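PDB 3JR7: EDD domain protein, DegV family from Ruminococcus gnavus, which is of unknown function but probably binds a lipid such as a fatty acid. Local coordinates for residues 22-27 against 98-103; 29-34 against 277-282; 49-54 against 65-70; 229-234 against 264-269. All blocks are in the same frame, centred on the assembly; numbering follows the deposited sequence.

Interaction 1: 22-27 against 98-103; sequences YKVIVD and RIYVVT
The first torsions of Tyr-22 and Tyr-100, neighbours on one face of the sheet, place their CG atoms differently: CG of Tyr-22 stands between its own backbone N and carbonyl carbon (chi1 75°), whereas CG of Tyr-100 lies beside its backbone N (chi1 -58°). CE2 of Tyr-100 reaches CB of Tyr-22 at 3.9 Å, with that CB at the edge of the Tyr-100 ring, and the two side chains cross at about a right angle. Arg-98 comes to the Tyr-22 ring more loosely, its NH2 being 4.1 Å from Tyr-22 CD2 with the guanidinium and ring planes 34° apart. The guanidinium is held by salt bridges to Glu-154 and Asp-19, and Glu-154 is also hydrogen-bonded to Tyr-100 OH. From this N-terminal end the two strands pair in parallel as neighbours in the mixed sheet of the DegV fold. Lys-23 N to Arg-98 O (2.9 Å) and Tyr-100 N to Lys-23 O (3.0 Å) begin a run of five backbone bonds, which Asp-27 N to Val-102 O (3.1 Å) completes. Val-24 and Val-26 turn their own backbone groups to strand 42-51. Tyr-22, Val-24 and Tyr-100 pack on helix 141-155, while Ile-25 and Val-101, on the other face, meet helix 85-92. On that second face CD1 of Ile-25 presses on CG2 of Ile-99 at 3.5 Å. At the C-terminal end OD2 of Asp-27 lies 3.4 Å from CA of Thr-103 and is hydrogen-bonded to Ser-111 OG and Leu-104 N, which ties the end of strand 22-27 to the chain following its neighbour.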
loop_
_atom_site.group_PDB
_atom_site.type_symbol
_atom_site.label_atom_id
_atom_site.label_comp_id
_atom_site.label_asym_id
_atom_site.label_seq_id
_atom_site.Cartn_x
_atom_site.Cartn_y
_atom_site.Cartn_z
ATOM N N TYR A 22 12.184 13.131 13.426
ATOM C CA TYR A 22 11.374 12.905 12.223
ATOM C C TYR A 22 10.113 12.120 12.530
ATOM O O TYR A 22 10.065 11.404 13.499
ATOM C CB TYR A 22 12.201 12.182 11.159
ATOM C CG TYR A 22 12.445 10.702 11.373
ATOM C CD1 TYR A 22 11.634 9.762 10.790
ATOM C CD2 TYR A 22 13.521 10.257 12.090
ATOM C CE1 TYR A 22 11.873 8.416 10.938
ATOM C CE2 TYR A 22 13.766 8.896 12.274
ATOM C CZ TYR A 22 12.943 7.983 11.681
ATOM O OH TYR A 22 13.143 6.596 11.842
ATOM N N LYS A 23 9.098 12.252 11.685
ATOM C CA LYS A 23 7.930 11.394 11.764
ATOM C C LYS A 23 7.581 10.906 10.345
ATOM O O LYS A 23 7.726 11.669 9.384
ATOM C CB LYS A 23 6.776 12.140 12.420
ATOM C CG LYS A 23 5.611 11.274 12.772
ATOM C CD LYS A 23 4.600 11.986 13.707
ATOM C CE LYS A 23 3.784 13.109 13.017
ATOM N NZ LYS A 23 2.619 13.752 13.892
ATOM N N VAL A 24 7.125 9.664 10.238
ATOM C CA VAL A 24 6.617 9.073 8.984
ATOM C C VAL A 24 5.131 8.853 9.074
ATOM O O VAL A 24 4.653 8.000 9.859
ATOM C CB VAL A 24 7.273 7.727 8.623
ATOM C CG1 VAL A 24 6.844 7.294 7.186
ATOM C CG2 VAL A 24 8.825 7.812 8.739
ATOM N N ILE A 25 4.396 9.650 8.312
ATOM C CA ILE A 25 2.951 9.578 8.250
ATOM C C ILE A 25 2.579 8.737 7.016
ATOM O O ILE A 25 3.061 8.987 5.933
ATOM C CB ILE A 25 2.345 10.973 8.072
ATOM C CG1 ILE A 25 2.764 11.898 9.254
ATOM C CG2 ILE A 25 0.817 10.887 7.919
ATOM C CD1 ILE A 25 2.531 13.333 8.970
ATOM N N VAL A 26 1.713 7.774 7.192
ATOM C CA VAL A 26 1.302 6.865 6.140
ATOM C C VAL A 26 -0.208 6.835 6.120
ATOM O O VAL A 26 -0.833 6.734 7.192
ATOM C CB VAL A 26 1.851 5.460 6.421
ATOM C CG1 VAL A 26 1.535 4.506 5.239
ATOM C CG2 VAL A 26 3.359 5.535 6.678
ATOM N N ASP A 27 -0.843 6.941 4.946
ATOM C CA ASP A 27 -2.285 6.789 4.936
ATOM C C ASP A 27 -2.637 5.343 5.293
ATOM O O ASP A 27 -1.781 4.459 5.271
ATOM C CB ASP A 27 -2.969 7.285 3.646
ATOM C CG ASP A 27 -2.674 6.425 2.413
ATOM O OD1 ASP A 27 -2.500 5.180 2.509
ATOM O OD2 ASP A 27 -2.716 7.010 1.315
ATOM N N ARG A 98 11.450 16.803 10.805
ATOM C CA ARG A 98 11.306 16.322 9.437
ATOM C C ARG A 98 10.063 15.456 9.320
ATOM O O ARG A 98 9.897 14.492 10.060
ATOM C CB ARG A 98 12.555 15.536 9.036
ATOM C CG ARG A 98 13.846 16.330 9.241
ATOM C CD ARG A 98 15.101 15.601 8.820
ATOM N NE ARG A 98 15.390 14.475 9.671
ATOM C CZ ARG A 98 15.889 14.534 10.926
ATOM N NH1 ARG A 98 16.117 15.727 11.522
ATOM N NH2 ARG A 98 16.158 13.395 11.596
ATOM N N ILE A 99 9.189 15.802 8.383
ATOM C CA ILE A 99 7.957 15.070 8.143
ATOM C C ILE A 99 7.970 14.405 6.763
ATOM O O ILE A 99 8.151 15.069 5.737
ATOM C CB ILE A 99 6.741 15.976 8.221
ATOM C CG1 ILE A 99 6.753 16.741 9.564
ATOM C CG2 ILE A 99 5.434 15.128 8.027
ATOM C CD1 ILE A 99 6.558 15.847 10.829
ATOM N N TYR A 100 7.766 13.092 6.751
ATOM C CA TYR A 100 7.736 12.305 5.508
ATOM C C TYR A 100 6.352 11.719 5.416
ATOM O O TYR A 100 5.892 11.120 6.362
ATOM C CB TYR A 100 8.767 11.169 5.568
ATOM C CG TYR A 100 10.181 11.615 5.789
ATOM C CD1 TYR A 100 10.930 12.151 4.741
ATOM C CD2 TYR A 100 10.790 11.472 7.031
ATOM C CE1 TYR A 100 12.223 12.584 4.940
ATOM C CE2 TYR A 100 12.125 11.875 7.238
ATOM C CZ TYR A 100 12.825 12.437 6.177
ATOM O OH TYR A 100 14.114 12.833 6.337
ATOM N N VAL A 101 5.674 11.886 4.299
ATOM C CA VAL A 101 4.303 11.398 4.139
ATOM C C VAL A 101 4.294 10.365 3.010
ATOM O O VAL A 101 4.883 10.605 1.932
ATOM C CB VAL A 101 3.335 12.563 3.835
ATOM C CG1 VAL A 101 1.840 12.118 3.970
ATOM C CG2 VAL A 101 3.621 13.767 4.742
ATOM N N VAL A 102 3.664 9.223 3.235
ATOM C CA VAL A 102 3.599 8.163 2.221
ATOM C C VAL A 102 2.155 7.856 1.926
ATOM O O VAL A 102 1.399 7.585 2.855
ATOM C CB VAL A 102 4.267 6.887 2.711
ATOM C CG1 VAL A 102 4.187 5.780 1.564
ATOM C CG2 VAL A 102 5.722 7.179 3.116
ATOM N N THR A 103 1.757 7.969 0.666
ATOM C CA THR A 103 0.377 7.815 0.259
ATOM C C THR A 103 0.199 6.786 -0.815
ATOM O O THR A 103 1.138 6.423 -1.530
ATOM C CB THR A 103 -0.263 9.144 -0.279
ATOM O OG1 THR A 103 0.242 9.461 -1.581
ATOM C CG2 THR A 103 -0.032 10.318 0.693
#

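Interaction 2: 29-34 against 277-282; sequences CGEFTP and FIVDTS
The Phe-277 ring receives the methyl of Thr-33 over one face: CG2 lies 4.2 Å from the centroid of the Phe-277 ring and 27° off its normal, a CH-pi contact in which the side chains cross at about a right angle. CG1 of Val-279 flanks the same Thr-33 CG2 at 4.0 Å. The other flat group, the Glu-31 carboxylate, receives Ser-282 N on the anti lone pair of OE2, 2.8 Å away and nearly straight at 172°. A bend at the second torsion of Glu-31 places its CD toward Ser-282. Ser-285 OG also bonds OE2, and Ser-140 OG bonds OE1. Ser-282 OG donates to Cys-29 O at 2.9 Å, from well off the carbonyl direction and tilted out of its plane. An alanine in place of Glu-31 would probably leave Ser-282 N without its acceptor and the hydroxyls of Ser-140 and Ser-285 without this partner. Both segments lead into helices, with Thr-33 and Ser-282 as N-caps. The Cys-29 side chain and a bound polyether, probably from the crystallisation liquor, are about 4 Å apart at their nearest atoms; this places the junction of the two halves beside that pocket, consistent with the lipid site between DegV domains.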
loop_
_atom_site.group_PDB
_atom_site.type_symbol
_atom_site.label_atom_id
_atom_site.label_comp_id
_atom_site.label_asym_id
_atom_site.label_seq_id
_atom_site.Cartn_x
_atom_site.Cartn_y
_atom_site.Cartn_z
ATOM N N CYS A 29 -4.112 2.859 4.205
ATOM C CA CYS A 29 -3.957 1.733 3.276
ATOM C C CYS A 29 -2.657 0.989 3.542
ATOM O O CYS A 29 -2.608 -0.250 3.477
ATOM C CB CYS A 29 -4.056 2.200 1.821
ATOM S SG CYS A 29 -4.077 0.810 0.683
ATOM N N GLY A 30 -1.621 1.729 3.903
ATOM C CA GLY A 30 -0.323 1.150 4.124
ATOM C C GLY A 30 -0.259 0.436 5.445
ATOM O O GLY A 30 -0.340 1.106 6.484
ATOM N N GLU A 31 -0.063 -0.893 5.425
ATOM C CA GLU A 31 -0.087 -1.676 6.665
ATOM C C GLU A 31 1.134 -1.391 7.526
ATOM O O GLU A 31 2.165 -1.110 6.993
ATOM C CB GLU A 31 -0.133 -3.198 6.366
ATOM C CG GLU A 31 -1.392 -3.740 5.735
ATOM C CD GLU A 31 -1.576 -3.375 4.278
ATOM O OE1 GLU A 31 -0.573 -3.012 3.591
ATOM O OE2 GLU A 31 -2.735 -3.479 3.818
ATOM N N PHE A 32 1.016 -1.450 8.859
ATOM C CA PHE A 32 2.192 -1.450 9.764
ATOM C C PHE A 32 2.434 -2.834 10.312
ATOM O O PHE A 32 1.488 -3.488 10.729
ATOM C CB PHE A 32 2.019 -0.529 10.986
ATOM C CG PHE A 32 2.016 0.955 10.667
ATOM C CD1 PHE A 32 2.339 1.441 9.397
ATOM C CD2 PHE A 32 1.676 1.861 11.657
ATOM C CE1 PHE A 32 2.303 2.805 9.138
ATOM C CE2 PHE A 32 1.662 3.188 11.421
ATOM C CZ PHE A 32 1.968 3.681 10.134
ATOM N N THR A 33 3.688 -3.259 10.353
ATOM C CA THR A 33 4.060 -4.460 11.067
ATOM C C THR A 33 4.026 -4.187 12.573
ATOM O O THR A 33 3.989 -3.033 12.991
ATOM C CB THR A 33 5.471 -4.916 10.710
ATOM O OG1 THR A 33 6.409 -3.864 11.004
ATOM C CG2 THR A 33 5.550 -5.309 9.256
ATOM N N PRO A 34 4.044 -5.258 13.400
ATOM C CA PRO A 34 4.101 -5.070 14.865
ATOM C C PRO A 34 5.251 -4.162 15.278
ATOM O O PRO A 34 5.098 -3.266 16.103
ATOM C CB PRO A 34 4.354 -6.493 15.395
ATOM C CG PRO A 34 3.757 -7.406 14.358
ATOM C CD PRO A 34 3.960 -6.684 13.018
ATOM N N PHE A 277 8.456 -10.246 4.733
ATOM C CA PHE A 277 7.473 -10.376 5.720
ATOM C C PHE A 277 6.100 -10.413 5.125
ATOM O O PHE A 277 5.891 -9.985 3.980
ATOM C CB PHE A 277 7.602 -9.228 6.718
ATOM C CG PHE A 277 7.327 -7.881 6.139
ATOM C CD1 PHE A 277 6.027 -7.388 6.083
ATOM C CD2 PHE A 277 8.365 -7.093 5.675
ATOM C CE1 PHE A 277 5.764 -6.135 5.552
ATOM C CE2 PHE A 277 8.098 -5.784 5.161
ATOM C CZ PHE A 277 6.805 -5.339 5.093
ATOM N N ILE A 278 5.158 -10.914 5.939
ATOM C CA ILE A 278 3.757 -11.064 5.582
ATOM C C ILE A 278 2.894 -10.287 6.555
ATOM O O ILE A 278 3.149 -10.322 7.775
ATOM C CB ILE A 278 3.342 -12.572 5.638
ATOM C CG1 ILE A 278 4.109 -13.401 4.587
ATOM C CG2 ILE A 278 1.876 -12.725 5.440
ATOM C CD1 ILE A 278 3.863 -14.935 4.692
ATOM N N VAL A 279 1.887 -9.594 6.052
ATOM C CA VAL A 279 0.934 -8.848 6.889
ATOM C C VAL A 279 -0.482 -9.054 6.441
ATOM O O VAL A 279 -0.738 -9.354 5.263
ATOM C CB VAL A 279 1.150 -7.320 6.871
ATOM C CG1 VAL A 279 2.337 -6.999 7.608
ATOM C CG2 VAL A 279 1.173 -6.756 5.395
ATOM N N ASP A 280 -1.401 -8.852 7.384
ATOM C CA ASP A 280 -2.819 -8.813 7.107
ATOM C C ASP A 280 -3.142 -7.501 6.463
ATOM O O ASP A 280 -2.598 -6.466 6.849
ATOM C CB ASP A 280 -3.655 -8.953 8.378
ATOM C CG ASP A 280 -3.501 -10.331 9.010
ATOM O OD1 ASP A 280 -4.067 -11.273 8.463
ATOM O OD2 ASP A 280 -2.744 -10.459 9.979
ATOM N N THR A 281 -4.037 -7.543 5.499
ATOM C CA THR A 281 -4.437 -6.321 4.807
ATOM C C THR A 281 -5.138 -5.296 5.742
ATOM O O THR A 281 -5.930 -5.650 6.626
ATOM C CB THR A 281 -5.375 -6.612 3.656
ATOM O OG1 THR A 281 -6.376 -7.537 4.076
ATOM C CG2 THR A 281 -4.633 -7.177 2.450
ATOM N N SER A 282 -4.848 -4.024 5.515
ATOM C CA SER A 282 -5.516 -2.900 6.210
ATOM C C SER A 282 -6.985 -2.824 5.777
ATOM O O SER A 282 -7.413 -3.549 4.889
ATOM C CB SER A 282 -4.847 -1.593 5.800
ATOM O OG SER A 282 -5.165 -1.317 4.406
#

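Interaction 3: 49-54 against 65-70; sequences IQIEDT and EELLLK
Ile-51 and Lys-70 slide past each other in opposite directions, side by side, with Ile-51 CG2 3.8 Å from Lys-70 CG. Leu-67, one helical turn earlier, meets Ile-51 differently: the two side chains cross at about a right angle and touch by their methyls, Ile-51 CD1 to Leu-67 CD1 at 3.8 Å. The same Leu-67 CD1 also reaches CG2 of Ile-49, at 4.3 Å. Beyond CG, the Lys-70 chain bends at its second torsion (chi2 61°, which sets CD) and then runs extended toward the hairpin tip. There it crosses Thr-54 obliquely, its CE 3.4 Å from Thr-54 OG1. Glu-52 also lies obliquely to it, and its OE1 makes a weak salt bridge with Lys-70 NZ at 3.5 Å. The hairpin that presents these residues joins strands 42-51 and 54-57 through a type II' turn from Ile-51 to Thr-54, closed by backbone bonds both ways between those two residues. The axis of the 65-70 helical segment passes 10.6 Å from that of strand 49-51, their directions 39° apart. Trp-56 of the second hairpin strand touches both Leu-67 and Lys-70. An alanine in place of Lys-70 would probably open a gap beside Ile-51 CG2 and leave the carboxylate of Glu-52 without this counter-charge. The chemistry is thus graded: branched aliphatic carbons meet on the buried side, the methylenes of the lysine carry the contact outward, and the ion pair at the exposed turn is long enough that it probably contributes less to holding helix and hairpin together than the apolar part does.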
loop_
_atom_site.group_PDB
_atom_site.type_symbol
_atom_site.label_atom_id
_atom_site.label_comp_id
_atom_site.label_asym_id
_atom_site.label_seq_id
_atom_site.Cartn_x
_atom_site.Cartn_y
_atom_site.Cartn_z
ATOM N N ILE A 49 -14.420 4.478 5.031
ATOM C CA ILE A 49 -15.041 3.385 4.281
ATOM C C ILE A 49 -16.534 3.523 4.476
ATOM O O ILE A 49 -16.973 3.740 5.577
ATOM C CB ILE A 49 -14.594 1.996 4.770
ATOM C CG1 ILE A 49 -13.115 1.760 4.489
ATOM C CG2 ILE A 49 -15.457 0.841 4.123
ATOM C CD1 ILE A 49 -12.485 0.790 5.495
ATOM N N GLN A 50 -17.267 3.409 3.385
ATOM C CA GLN A 50 -18.725 3.535 3.370
ATOM C C GLN A 50 -19.377 2.323 2.687
ATOM O O GLN A 50 -19.130 2.053 1.513
ATOM C CB GLN A 50 -19.100 4.834 2.649
ATOM C CG GLN A 50 -18.391 6.065 3.296
ATOM C CD GLN A 50 -17.042 6.459 2.636
ATOM O OE1 GLN A 50 -16.869 6.326 1.419
ATOM N NE2 GLN A 50 -16.125 7.003 3.433
ATOM N N ILE A 51 -20.186 1.586 3.445
ATOM C CA ILE A 51 -20.903 0.405 2.942
ATOM C C ILE A 51 -22.358 0.523 3.428
ATOM O O ILE A 51 -22.615 0.521 4.624
ATOM C CB ILE A 51 -20.329 -0.913 3.463
ATOM C CG1 ILE A 51 -18.870 -1.061 3.045
ATOM C CG2 ILE A 51 -21.144 -2.111 2.880
ATOM C CD1 ILE A 51 -18.088 -1.999 3.907
ATOM N N GLU A 52 -23.270 0.698 2.497
ATOM C CA GLU A 52 -24.693 0.928 2.834
ATOM C C GLU A 52 -24.802 2.143 3.754
ATOM O O GLU A 52 -24.439 3.228 3.308
ATOM C CB GLU A 52 -25.323 -0.361 3.370
ATOM C CG GLU A 52 -25.434 -1.374 2.249
ATOM C CD GLU A 52 -25.958 -2.744 2.680
ATOM O OE1 GLU A 52 -25.691 -3.204 3.834
ATOM O OE2 GLU A 52 -26.612 -3.361 1.811
ATOM N N ASP A 53 -25.247 1.998 5.004
ATOM C CA ASP A 53 -25.412 3.182 5.904
ATOM C C ASP A 53 -24.368 3.232 6.970
ATOM O O ASP A 53 -24.460 4.041 7.928
ATOM C CB ASP A 53 -26.778 3.144 6.592
ATOM C CG ASP A 53 -27.906 3.300 5.617
ATOM O OD1 ASP A 53 -27.997 4.384 4.970
ATOM O OD2 ASP A 53 -28.682 2.317 5.490
ATOM N N THR A 54 -23.396 2.339 6.850
ATOM C CA THR A 54 -22.317 2.307 7.773
ATOM C C THR A 54 -21.200 3.168 7.157
ATOM O O THR A 54 -20.922 3.130 5.966
ATOM C CB THR A 54 -21.850 0.866 8.030
ATOM O OG1 THR A 54 -22.975 0.083 8.454
ATOM C CG2 THR A 54 -20.750 0.844 9.086
ATOM N N GLU A 65 -12.622 -8.985 10.274
ATOM C CA GLU A 65 -13.711 -9.956 10.151
ATOM C C GLU A 65 -15.023 -9.183 10.031
ATOM O O GLU A 65 -15.832 -9.410 9.127
ATOM C CB GLU A 65 -13.725 -10.977 11.334
ATOM C CG GLU A 65 -15.042 -11.785 11.343
ATOM C CD GLU A 65 -15.035 -13.053 12.176
ATOM O OE1 GLU A 65 -14.100 -13.309 12.987
ATOM O OE2 GLU A 65 -16.014 -13.815 11.992
ATOM N N GLU A 66 -15.218 -8.188 10.892
ATOM C CA GLU A 66 -16.440 -7.382 10.791
ATOM C C GLU A 66 -16.564 -6.697 9.430
ATOM O O GLU A 66 -17.634 -6.548 8.835
ATOM C CB GLU A 66 -16.458 -6.348 11.928
ATOM C CG GLU A 66 -17.648 -5.405 11.824
ATOM C CD GLU A 66 -17.737 -4.404 12.967
ATOM O OE1 GLU A 66 -16.672 -3.930 13.448
ATOM O OE2 GLU A 66 -18.894 -4.054 13.316
ATOM N N LEU A 67 -15.449 -6.231 8.915
ATOM C CA LEU A 67 -15.499 -5.573 7.618
ATOM C C LEU A 67 -15.821 -6.560 6.506
ATOM O O LEU A 67 -16.638 -6.291 5.650
ATOM C CB LEU A 67 -14.130 -4.878 7.365
ATOM C CG LEU A 67 -13.876 -4.265 5.978
ATOM C CD1 LEU A 67 -14.905 -3.214 5.589
ATOM C CD2 LEU A 67 -12.434 -3.671 6.012
ATOM N N LEU A 68 -15.171 -7.714 6.503
ATOM C CA LEU A 68 -15.440 -8.723 5.467
ATOM C C LEU A 68 -16.892 -9.182 5.509
ATOM O O LEU A 68 -17.490 -9.426 4.480
ATOM C CB LEU A 68 -14.508 -9.925 5.655
ATOM C CG LEU A 68 -13.043 -9.737 5.195
ATOM C CD1 LEU A 68 -12.109 -10.916 5.604
ATOM C CD2 LEU A 68 -12.981 -9.458 3.668
ATOM N N LEU A 69 -17.444 -9.329 6.715
ATOM C CA LEU A 69 -18.857 -9.768 6.850
ATOM C C LEU A 69 -19.811 -8.685 6.333
ATOM O O LEU A 69 -20.789 -8.979 5.639
ATOM C CB LEU A 69 -19.183 -10.104 8.317
ATOM C CG LEU A 69 -18.603 -11.445 8.804
ATOM C CD1 LEU A 69 -18.702 -11.507 10.280
ATOM C CD2 LEU A 69 -19.302 -12.681 8.140
ATOM N N LYS A 70 -19.505 -7.418 6.640
ATOM C CA LYS A 70 -20.323 -6.344 6.088
ATOM C C LYS A 70 -20.263 -6.299 4.561
ATOM O O LYS A 70 -21.292 -6.115 3.872
ATOM C CB LYS A 70 -19.921 -4.996 6.711
ATOM C CG LYS A 70 -20.766 -3.836 6.246
ATOM C CD LYS A 70 -22.255 -4.011 6.620
ATOM C CE LYS A 70 -23.022 -2.702 6.477
ATOM N NZ LYS A 70 -24.405 -2.814 7.033
#

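Interaction 4: 229-234 against 264-269; sequences ALVKMA and QRLLKE
Leu-266 enters the contact first, with CB against CB of Ala-234 at 3.8 Å. Its CG lies anti to its carbonyl carbon (chi1 -66°), and farther out CD1 settles over the backbone of the other helix, 3.9 Å from Leu-230 O. That one methyl also touches Leu-230 CB and, at 4.2 Å, CG2 of Val-231, so Leu-266 fits between residues on successive turns of its neighbour. The two helices, 226-240 and 257-270, pack on one face of the second mixed sheet: Ala-229 and the selenomethionine at Met-233 rest on strand 205-211, while Leu-267 rests on Leu-249 of strand 248-253. Helix 257-270 itself forms the crossover of a beta-alpha-beta unit, linking the parallel strands 248-253 and 275-280. Between the short segments the axes approach to 9.4 Å with a crossing angle of -40°. Ala-234 brings only a methyl to this interface, and its CA lies 5.5 Å from Leu-267 CA, the closest CA pair of the two segments. Leu-267 follows, and its CD2 rests on Ala-234, 3.7 Å from CA and 4.0 Å from CB. No hydrogen bond crosses this interface. Arg-270, in the next turn of the second helix, extends the contact to Val-231 and Ala-234.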
loop_
_atom_site.group_PDB
_atom_site.type_symbol
_atom_site.label_atom_id
_atom_site.label_comp_id
_atom_site.label_asym_id
_atom_site.label_seq_id
_atom_site.Cartn_x
_atom_site.Cartn_y
_atom_site.Cartn_z
ATOM N N ALA A 229 -2.127 -19.336 -11.040
ATOM C CA ALA A 229 -1.960 -17.870 -11.037
ATOM C C ALA A 229 -0.851 -17.451 -10.055
ATOM O O ALA A 229 -0.068 -16.542 -10.332
ATOM C CB ALA A 229 -3.287 -17.160 -10.715
ATOM N N LEU A 230 -0.742 -18.126 -8.918
ATOM C CA LEU A 230 0.295 -17.735 -7.961
ATOM C C LEU A 230 1.697 -18.022 -8.509
ATOM O O LEU A 230 2.631 -17.218 -8.323
ATOM C CB LEU A 230 0.053 -18.336 -6.588
ATOM C CG LEU A 230 -1.225 -17.867 -5.922
ATOM C CD1 LEU A 230 -1.314 -18.646 -4.624
ATOM C CD2 LEU A 230 -1.320 -16.315 -5.647
ATOM N N VAL A 231 1.836 -19.128 -9.231
ATOM C CA VAL A 231 3.094 -19.442 -9.908
ATOM C C VAL A 231 3.404 -18.390 -10.962
ATOM O O VAL A 231 4.522 -17.917 -11.035
ATOM C CB VAL A 231 3.042 -20.862 -10.577
ATOM C CG1 VAL A 231 4.254 -21.125 -11.481
ATOM C CG2 VAL A 231 2.884 -21.959 -9.476
ATOM N N LYS A 232 2.433 -18.034 -11.795
ATOM C CA LYS A 232 2.668 -17.028 -12.814
ATOM C C LYS A 232 2.996 -15.664 -12.165
ATOM O O LYS A 232 3.840 -14.925 -12.676
ATOM C CB LYS A 232 1.475 -16.869 -13.752
ATOM C CG LYS A 232 1.226 -18.047 -14.646
ATOM C CD LYS A 232 0.647 -17.665 -15.994
ATOM C CE LYS A 232 0.050 -18.881 -16.731
ATOM N NZ LYS A 232 -0.648 -18.487 -18.010
HETATM N N MSE A 233 2.341 -15.336 -11.058
HETATM C CA MSE A 233 2.688 -14.093 -10.329
HETATM C C MSE A 233 4.149 -14.121 -9.868
HETATM O O MSE A 233 4.898 -13.173 -10.144
HETATM C CB MSE A 233 1.777 -13.823 -9.126
HETATM C CG MSE A 233 2.170 -12.503 -8.437
HETATM SE SE MSE A 233 0.880 -11.897 -7.174
HETATM C CE MSE A 233 -0.643 -12.479 -8.211
ATOM N N ALA A 234 4.550 -15.216 -9.223
ATOM C CA ALA A 234 5.960 -15.432 -8.813
ATOM C C ALA A 234 6.928 -15.255 -9.960
ATOM O O ALA A 234 7.954 -14.639 -9.776
ATOM C CB ALA A 234 6.176 -16.835 -8.157
ATOM N N GLN A 264 5.302 -16.834 -0.634
ATOM C CA GLN A 264 6.604 -16.535 -0.120
ATOM C C GLN A 264 7.583 -17.655 -0.551
ATOM O O GLN A 264 8.738 -17.386 -0.995
ATOM C CB GLN A 264 6.516 -16.351 1.395
ATOM C CG GLN A 264 7.784 -15.902 2.109
ATOM C CD GLN A 264 7.576 -15.809 3.578
ATOM O OE1 GLN A 264 7.048 -16.750 4.186
ATOM N NE2 GLN A 264 7.907 -14.641 4.173
ATOM N N ARG A 265 7.097 -18.899 -0.466
ATOM C CA ARG A 265 7.898 -20.075 -0.798
ATOM C C ARG A 265 8.257 -20.087 -2.282
ATOM O O ARG A 265 9.422 -20.280 -2.642
ATOM C CB ARG A 265 7.127 -21.359 -0.400
ATOM C CG ARG A 265 7.885 -22.659 -0.665
ATOM C CD ARG A 265 7.071 -23.923 -0.375
ATOM N NE ARG A 265 6.147 -24.173 -1.484
ATOM C CZ ARG A 265 6.519 -24.603 -2.685
ATOM N NH1 ARG A 265 7.788 -24.879 -2.935
ATOM N NH2 ARG A 265 5.610 -24.778 -3.644
ATOM N N LEU A 266 7.272 -19.838 -3.151
ATOM C CA LEU A 266 7.527 -19.763 -4.585
ATOM C C LEU A 266 8.536 -18.677 -4.934
ATOM O O LEU A 266 9.353 -18.850 -5.807
ATOM C CB LEU A 266 6.229 -19.476 -5.377
ATOM C CG LEU A 266 5.147 -20.566 -5.349
ATOM C CD1 LEU A 266 3.783 -20.003 -5.852
ATOM C CD2 LEU A 266 5.608 -21.733 -6.185
ATOM N N LEU A 267 8.436 -17.528 -4.289
ATOM C CA LEU A 267 9.341 -16.419 -4.590
ATOM C C LEU A 267 10.751 -16.762 -4.181
ATOM O O LEU A 267 11.692 -16.452 -4.885
ATOM C CB LEU A 267 8.875 -15.129 -3.898
ATOM C CG LEU A 267 7.590 -14.585 -4.501
ATOM C CD1 LEU A 267 6.881 -13.616 -3.537
ATOM C CD2 LEU A 267 7.793 -13.930 -5.907
ATOM N N LYS A 268 10.876 -17.395 -3.030
ATOM C CA LYS A 268 12.182 -17.806 -2.522
ATOM C C LYS A 268 12.889 -18.834 -3.404
ATOM O O LYS A 268 14.105 -18.894 -3.430
ATOM C CB LYS A 268 12.015 -18.383 -1.142
ATOM C CG LYS A 268 13.303 -18.681 -0.442
ATOM C CD LYS A 268 13.050 -18.910 1.056
ATOM C CE LYS A 268 14.271 -18.580 1.888
ATOM N NZ LYS A 268 15.282 -19.632 1.825
ATOM N N GLU A 269 12.126 -19.632 -4.128
ATOM C CA GLU A 269 12.693 -20.527 -5.097
ATOM C C GLU A 269 13.309 -19.780 -6.298
ATOM O O GLU A 269 14.170 -20.342 -7.007
ATOM C CB GLU A 269 11.630 -21.491 -5.638
ATOM C CG GLU A 269 10.998 -22.450 -4.673
ATOM C CD GLU A 269 9.957 -23.346 -5.352
ATOM O OE1 GLU A 269 9.029 -22.857 -6.076
ATOM O OE2 GLU A 269 10.079 -24.563 -5.159
#

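Overall arrangement
Interactions 1 and 4 lie on opposite sides of the chain's centre, their centres about 31 Å apart, and each belongs to a different mixed sheet: backbone pairing of strands within the first, helix-to-helix apolar packing on the second. Interaction 2, nearest the chain's centre, joins these halves by side-chain hydrogen bonds beside a small apolar patch. It touches interaction 1 where Val-26 meets Phe-32, and interaction 4 where Ile-278 meets Gln-264. These three are buried, interaction 4 even though its centre is as far out as that of interaction 3. Interaction 3, only partly buried with its turn exposed, reaches the sheet of interaction 1 through strand 42-51 and alone has a salt bridge across its segments.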